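Local coordinates for RxLR effector protein 54 (PDB 5L7S) that binds the host autophagy protein ATG8CL through a C-terminal ATG8-interacting motif and stimulates autophagosome formation in cells of the infected plant, at residues E179-H187 with S210-W221. Sequence-based numbering, arbitrary orientation.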
ATOM      1  N   GLU A 179       9.833  -0.964 -10.247  1.00 96.89           N
ATOM      2  CA  GLU A 179       8.732  -0.985 -11.209  1.00 92.79           C
ATOM      3  C   GLU A 179       7.851  -2.228 -11.061  1.00 90.82           C
ATOM      4  O   GLU A 179       6.636  -2.130 -11.201  1.00 94.93           O
ATOM      5  CB  GLU A 179       9.272  -0.903 -12.639  1.00 92.29           C
ATOM      6  CG  GLU A 179       8.227  -0.607 -13.698  1.00 92.17           C
ATOM      7  CD  GLU A 179       8.815  -0.585 -15.092  1.00 92.36           C
ATOM      8  OE1 GLU A 179       9.431  -1.596 -15.488  1.00 93.02           O
ATOM      9  OE2 GLU A 179       8.658   0.440 -15.790  1.00 91.76           O
ATOM     10  N   GLU A 180       8.453  -3.383 -10.776  1.00 89.00           N
ATOM     11  CA  GLU A 180       7.687  -4.620 -10.564  1.00 89.44           C
ATOM     12  C   GLU A 180       6.684  -4.482  -9.421  1.00 89.71           C
ATOM     13  O   GLU A 180       5.580  -5.021  -9.503  1.00 89.12           O
ATOM     14  CB  GLU A 180       8.605  -5.819 -10.297  1.00 92.47           C
ATOM     15  CG  GLU A 180       7.869  -7.160 -10.252  1.00 96.89           C
ATOM     16  CD  GLU A 180       8.771  -8.351  -9.988  1.00100.72           C
ATOM     17  OE1 GLU A 180       9.959  -8.152  -9.651  1.00110.43           O
ATOM     18  OE2 GLU A 180       8.279  -9.494 -10.107  1.00 98.06           O
ATOM     19  N   ASP A 181       7.071  -3.771  -8.363  1.00 89.41           N
ATOM     20  CA  ASP A 181       6.155  -3.474  -7.262  1.00 91.25           C
ATOM     21  C   ASP A 181       5.048  -2.510  -7.720  1.00 90.19           C
ATOM     22  O   ASP A 181       3.872  -2.709  -7.394  1.00 88.46           O
ATOM     23  CB  ASP A 181       6.909  -2.902  -6.049  1.00 92.48           C
ATOM     24  CG  ASP A 181       7.925  -3.883  -5.456  1.00 91.59           C
ATOM     25  OD1 ASP A 181       7.676  -5.110  -5.472  1.00 88.20           O
ATOM     26  OD2 ASP A 181       8.971  -3.418  -4.951  1.00 90.38           O
ATOM     27  N   ILE A 182       5.427  -1.490  -8.493  1.00 85.66           N
ATOM     28  CA  ILE A 182       4.475  -0.525  -9.060  1.00 82.08           C
ATOM     29  C   ILE A 182       3.458  -1.204  -9.990  1.00 84.29           C
ATOM     30  O   ILE A 182       2.286  -0.836  -9.990  1.00 84.47           O
ATOM     31  CB  ILE A 182       5.204   0.617  -9.819  1.00 81.30           C
ATOM     32  CG1 ILE A 182       6.053   1.464  -8.858  1.00 82.04           C
ATOM     33  CG2 ILE A 182       4.226   1.515 -10.578  1.00 81.42           C
ATOM     34  CD1 ILE A 182       5.273   2.424  -7.987  1.00 83.02           C
ATOM     35  N   ILE A 183       3.904  -2.185 -10.776  1.00 85.56           N
ATOM     36  CA  ILE A 183       3.023  -2.891 -11.717  1.00 85.58           C
ATOM     37  C   ILE A 183       2.033  -3.796 -10.977  1.00 85.08           C
ATOM     38  O   ILE A 183       0.845  -3.800 -11.303  1.00 87.59           O
ATOM     39  CB  ILE A 183       3.828  -3.682 -12.787  1.00 86.40           C
ATOM     40  CG1 ILE A 183       4.498  -2.700 -13.757  1.00 85.57           C
ATOM     41  CG2 ILE A 183       2.930  -4.634 -13.578  1.00 86.41           C
ATOM     42  CD1 ILE A 183       5.592  -3.305 -14.610  1.00 86.46           C
ATOM     43  N   LYS A 184       2.516  -4.556  -9.996  1.00 86.13           N
ATOM     44  CA  LYS A 184       1.635  -5.394  -9.165  1.00 87.28           C
ATOM     45  C   LYS A 184       0.580  -4.552  -8.440  1.00 86.00           C
ATOM     46  O   LYS A 184      -0.585  -4.943  -8.379  1.00 86.66           O
ATOM     47  CB  LYS A 184       2.440  -6.217  -8.148  1.00 88.20           C
ATOM     48  CG  LYS A 184       3.248  -7.357  -8.753  1.00 89.25           C
ATOM     49  CD  LYS A 184       4.216  -7.940  -7.734  1.00 91.99           C
ATOM     50  CE  LYS A 184       5.059  -9.064  -8.319  1.00 93.91           C
ATOM     51  NZ  LYS A 184       6.321  -9.284  -7.552  1.00 93.82           N
ATOM     52  N   LEU A 185       0.997  -3.399  -7.912  1.00 85.00           N
ATOM     53  CA  LEU A 185       0.096  -2.445  -7.246  1.00 84.16           C
ATOM     54  C   LEU A 185      -1.065  -2.009  -8.140  1.00 84.95           C
ATOM     55  O   LEU A 185      -2.232  -2.125  -7.750  1.00 85.95           O
ATOM     56  CB  LEU A 185       0.877  -1.202  -6.799  1.00 82.61           C
ATOM     57  CG  LEU A 185       0.097  -0.028  -6.204  1.00 82.46           C
ATOM     58  CD1 LEU A 185      -0.635  -0.479  -4.961  1.00 85.43           C
ATOM     59  CD2 LEU A 185       1.030   1.118  -5.874  1.00 83.68           C
ATOM     60  N   VAL A 186      -0.725  -1.504  -9.328  1.00 81.93           N
ATOM     61  CA  VAL A 186      -1.717  -1.018 -10.294  1.00 79.18           C
ATOM     62  C   VAL A 186      -2.656  -2.142 -10.732  1.00 80.86           C
ATOM     63  O   VAL A 186      -3.859  -1.924 -10.857  1.00 86.03           O
ATOM     64  CB  VAL A 186      -1.049  -0.346 -11.518  1.00 77.09           C
ATOM     65  CG1 VAL A 186      -2.056  -0.072 -12.627  1.00 77.85           C
ATOM     66  CG2 VAL A 186      -0.385   0.958 -11.104  1.00 77.01           C
ATOM     67  N   HIS A 187      -2.120  -3.339 -10.945  1.00 81.18           N
ATOM     68  CA  HIS A 187      -2.960  -4.484 -11.291  1.00 83.11           C
ATOM     69  C   HIS A 187      -3.835  -4.970 -10.119  1.00 89.51           C
ATOM     70  O   HIS A 187      -4.888  -5.565 -10.355  1.00 96.37           O
ATOM     71  CB  HIS A 187      -2.125  -5.634 -11.853  1.00 81.46           C
ATOM     72  CG  HIS A 187      -2.921  -6.600 -12.671  1.00 79.49           C
ATOM     73  ND1 HIS A 187      -3.541  -6.239 -13.847  1.00 77.91           N
ATOM     74  CD2 HIS A 187      -3.211  -7.908 -12.479  1.00 80.67           C
ATOM     75  CE1 HIS A 187      -4.180  -7.281 -14.345  1.00 79.45           C
ATOM     76  NE2 HIS A 187      -3.987  -8.310 -13.539  1.00 81.38           N
ATOM     77  N   SER A 210       7.808   2.703 -21.114  1.00 84.19           N
ATOM     78  CA  SER A 210       8.838   1.874 -20.481  1.00 85.09           C
ATOM     79  C   SER A 210       8.905   0.465 -21.066  1.00 86.65           C
ATOM     80  O   SER A 210       7.986  -0.315 -20.874  1.00 87.84           O
ATOM     81  CB  SER A 210       8.575   1.796 -18.972  1.00 84.39           C
ATOM     82  OG  SER A 210       9.239   0.694 -18.375  1.00 84.84           O
ATOM     83  N   GLU A 211      10.004   0.148 -21.754  1.00 89.94           N
ATOM     84  CA  GLU A 211      10.229  -1.197 -22.315  1.00 94.55           C
ATOM     85  C   GLU A 211      10.320  -2.298 -21.245  1.00 89.16           C
ATOM     86  O   GLU A 211       9.783  -3.390 -21.432  1.00 83.51           O
ATOM     87  CB  GLU A 211      11.489  -1.222 -23.199  1.00102.14           C
ATOM     88  CG  GLU A 211      11.267  -0.731 -24.630  1.00107.90           C
ATOM     89  CD  GLU A 211      10.588  -1.754 -25.540  1.00112.96           C
ATOM     90  OE1 GLU A 211      10.206  -2.854 -25.074  1.00114.46           O
ATOM     91  OE2 GLU A 211      10.431  -1.454 -26.743  1.00113.91           O
ATOM     92  N   SER A 212      10.996  -2.007 -20.133  1.00 88.16           N
ATOM     93  CA  SER A 212      11.103  -2.957 -19.013  1.00 88.50           C
ATOM     94  C   SER A 212       9.739  -3.416 -18.471  1.00 88.78           C
ATOM     95  O   SER A 212       9.599  -4.564 -18.040  1.00 88.03           O
ATOM     96  CB  SER A 212      11.946  -2.370 -17.875  1.00 85.70           C
ATOM     97  OG  SER A 212      11.495  -1.079 -17.515  1.00 87.61           O
ATOM     98  N   SER A 213       8.743  -2.528 -18.521  1.00 87.11           N
ATOM     99  CA  SER A 213       7.375  -2.846 -18.080  1.00 85.99           C
ATOM    100  C   SER A 213       6.722  -4.036 -18.801  1.00 84.46           C
ATOM    101  O   SER A 213       5.902  -4.731 -18.206  1.00 79.00           O
ATOM    102  CB  SER A 213       6.464  -1.623 -18.229  1.00 86.83           C
ATOM    103  OG  SER A 213       6.118  -1.408 -19.585  1.00 88.26           O
ATOM    104  N   HIS A 214       7.107  -4.278 -20.055  1.00 86.38           N
ATOM    105  CA  HIS A 214       6.431  -5.256 -20.925  1.00 86.76           C
ATOM    106  C   HIS A 214       6.574  -6.683 -20.412  1.00 88.30           C
ATOM    107  O   HIS A 214       5.582  -7.393 -20.257  1.00 90.42           O
ATOM    108  CB  HIS A 214       6.974  -5.186 -22.355  1.00 85.85           C
ATOM    109  CG  HIS A 214       6.644  -3.915 -23.071  1.00 87.18           C
ATOM    110  ND1 HIS A 214       6.070  -3.895 -24.323  1.00 92.19           N
ATOM    111  CD2 HIS A 214       6.803  -2.621 -22.711  1.00 87.01           C
ATOM    112  CE1 HIS A 214       5.893  -2.642 -24.704  1.00 93.67           C
ATOM    113  NE2 HIS A 214       6.330  -1.849 -23.743  1.00 89.82           N
ATOM    114  N   LYS A 215       7.811  -7.095 -20.159  1.00 92.98           N
ATOM    115  CA  LYS A 215       8.077  -8.434 -19.641  1.00 98.85           C
ATOM    116  C   LYS A 215       7.454  -8.609 -18.250  1.00 97.25           C
ATOM    117  O   LYS A 215       6.797  -9.617 -17.990  1.00 96.61           O
ATOM    118  CB  LYS A 215       9.590  -8.718 -19.625  1.00105.16           C
ATOM    119  CG  LYS A 215      10.019 -10.096 -19.111  1.00113.79           C
ATOM    120  CD  LYS A 215       9.192 -11.280 -19.631  1.00124.49           C
ATOM    121  CE  LYS A 215       9.095 -11.372 -21.156  1.00132.13           C
ATOM    122  NZ  LYS A 215      10.360 -11.816 -21.807  1.00136.46           N
ATOM    123  N   THR A 216       7.632  -7.612 -17.385  1.00 94.07           N
ATOM    124  CA  THR A 216       7.085  -7.646 -16.027  1.00 90.87           C
ATOM    125  C   THR A 216       5.562  -7.748 -16.025  1.00 92.38           C
ATOM    126  O   THR A 216       4.998  -8.618 -15.362  1.00 95.62           O
ATOM    127  CB  THR A 216       7.478  -6.389 -15.228  1.00 91.57           C
ATOM    128  OG1 THR A 216       8.891  -6.184 -15.312  1.00 93.22           O
ATOM    129  CG2 THR A 216       7.085  -6.530 -13.766  1.00 92.78           C
ATOM    130  N   MET A 217       4.915  -6.861 -16.778  1.00 92.58           N
ATOM    131  CA  MET A 217       3.448  -6.822 -16.890  1.00 93.06           C
ATOM    132  C   MET A 217       2.862  -8.149 -17.383  1.00 91.77           C
ATOM    133  O   MET A 217       1.855  -8.617 -16.853  1.00 92.47           O
ATOM    134  CB  MET A 217       3.037  -5.690 -17.834  1.00 95.59           C
ATOM    135  CG  MET A 217       1.543  -5.456 -17.974  1.00 96.91           C
ATOM    136  SD  MET A 217       0.863  -4.395 -16.696  1.00100.96           S
ATOM    137  CE  MET A 217       1.574  -2.818 -17.160  1.00 96.95           C
ATOM    138  N   ALA A 218       3.491  -8.734 -18.401  1.00 91.19           N
ATOM    139  CA  ALA A 218       3.077 -10.031 -18.942  1.00 91.59           C
ATOM    140  C   ALA A 218       3.149 -11.152 -17.902  1.00 93.69           C
ATOM    141  O   ALA A 218       2.305 -12.045 -17.899  1.00 96.80           O
ATOM    142  CB  ALA A 218       3.917 -10.388 -20.159  1.00 92.60           C
ATOM    143  N   ASP A 219       4.155 -11.097 -17.027  1.00 95.08           N
ATOM    144  CA  ASP A 219       4.292 -12.063 -15.930  1.00 95.04           C
ATOM    145  C   ASP A 219       3.218 -11.863 -14.860  1.00 90.48           C
ATOM    146  O   ASP A 219       2.721 -12.840 -14.298  1.00 91.97           O
ATOM    147  CB  ASP A 219       5.690 -11.984 -15.291  1.00 97.44           C
ATOM    148  CG  ASP A 219       6.814 -12.340 -16.264  1.00 98.99           C
ATOM    149  OD1 ASP A 219       6.545 -12.909 -17.347  1.00103.40           O
ATOM    150  OD2 ASP A 219       7.982 -12.042 -15.943  1.00 99.10           O
ATOM    151  N   VAL A 220       2.871 -10.606 -14.585  1.00 86.88           N
ATOM    152  CA  VAL A 220       1.815 -10.272 -13.616  1.00 87.37           C
ATOM    153  C   VAL A 220       0.426 -10.746 -14.075  1.00 87.29           C
ATOM    154  O   VAL A 220      -0.346 -11.270 -13.266  1.00 91.01           O
ATOM    155  CB  VAL A 220       1.813  -8.756 -13.288  1.00 85.74           C
ATOM    156  CG1 VAL A 220       0.564  -8.343 -12.515  1.00 86.65           C
ATOM    157  CG2 VAL A 220       3.059  -8.405 -12.487  1.00 87.14           C
ATOM    158  N   TRP A 221       0.117 -10.559 -15.358  1.00 83.67           N
ATOM    159  CA  TRP A 221      -1.125 -11.077 -15.940  1.00 81.87           C
ATOM    160  C   TRP A 221      -1.166 -12.599 -15.920  1.00 83.97           C
ATOM    161  O   TRP A 221      -2.208 -13.187 -15.643  1.00 86.51           O
ATOM    162  CB  TRP A 221      -1.299 -10.611 -17.390  1.00 81.19           C
ATOM    163  CG  TRP A 221      -1.478  -9.134 -17.573  1.00 80.04           C
ATOM    164  CD1 TRP A 221      -2.012  -8.252 -16.682  1.00 79.31           C
ATOM    165  CD2 TRP A 221      -1.149  -8.377 -18.740  1.00 79.43           C
ATOM    166  NE1 TRP A 221      -2.021  -6.985 -17.212  1.00 79.94           N
ATOM    167  CE2 TRP A 221      -1.502  -7.033 -18.479  1.00 81.02           C
ATOM    168  CE3 TRP A 221      -0.584  -8.701 -19.983  1.00 78.10           C
ATOM    169  CZ2 TRP A 221      -1.304  -6.010 -19.417  1.00 80.65           C
ATOM    170  CZ3 TRP A 221      -0.382  -7.685 -20.912  1.00 78.56           C
ATOM    171  CH2 TRP A 221      -0.742  -6.353 -20.622  1.00 80.37           C
TER
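With CG turned trans to its own backbone N (chi1 -167°) and the chain straight beyond it, Glu-179 reaches from helix 179-189 to the turn leading into helix 212-223, where the inferred WY-domains 4 and 5 adjoin. The short helix segments cross at -46° with axes 9.8 Å apart. A carboxylate suits this end because two serine hydroxyls donate to it. Ser-210 OG meets the syn lone pair of Glu-179 OE2 at 2.7 Å. Ser-212 OG reaches Glu-179 OE1 at 2.9 Å, on the syn side but tilted out of the carboxylate plane. Ser-210 OG also caps the helix by accepting from Ser-213 N.

One turn on, Ile-183 is a knob in a hole formed by Ser-213, Thr-216, Met-217 and Val-220, its two branches serving different neighbours: CG2 lies 3.7 Å from Met-217 SD and also meets Val-220, while CD1 touches the methyl of Thr-216. The methyls of Val-220 diverge, CG1 to His-187 and CG2 to Ile-183 and the aliphatic CG of Lys-184. At the far end the imidazole of His-187 and the indole of Trp-221 are inclined at 59°. Glu-203 of helix 196-207 bonds both rings, OE2 to His-187 ND1 and OE1 to Trp-221 NE1, and Trp-221 CD1 lies over one face of the imidazole, nearest to His-187 CE1.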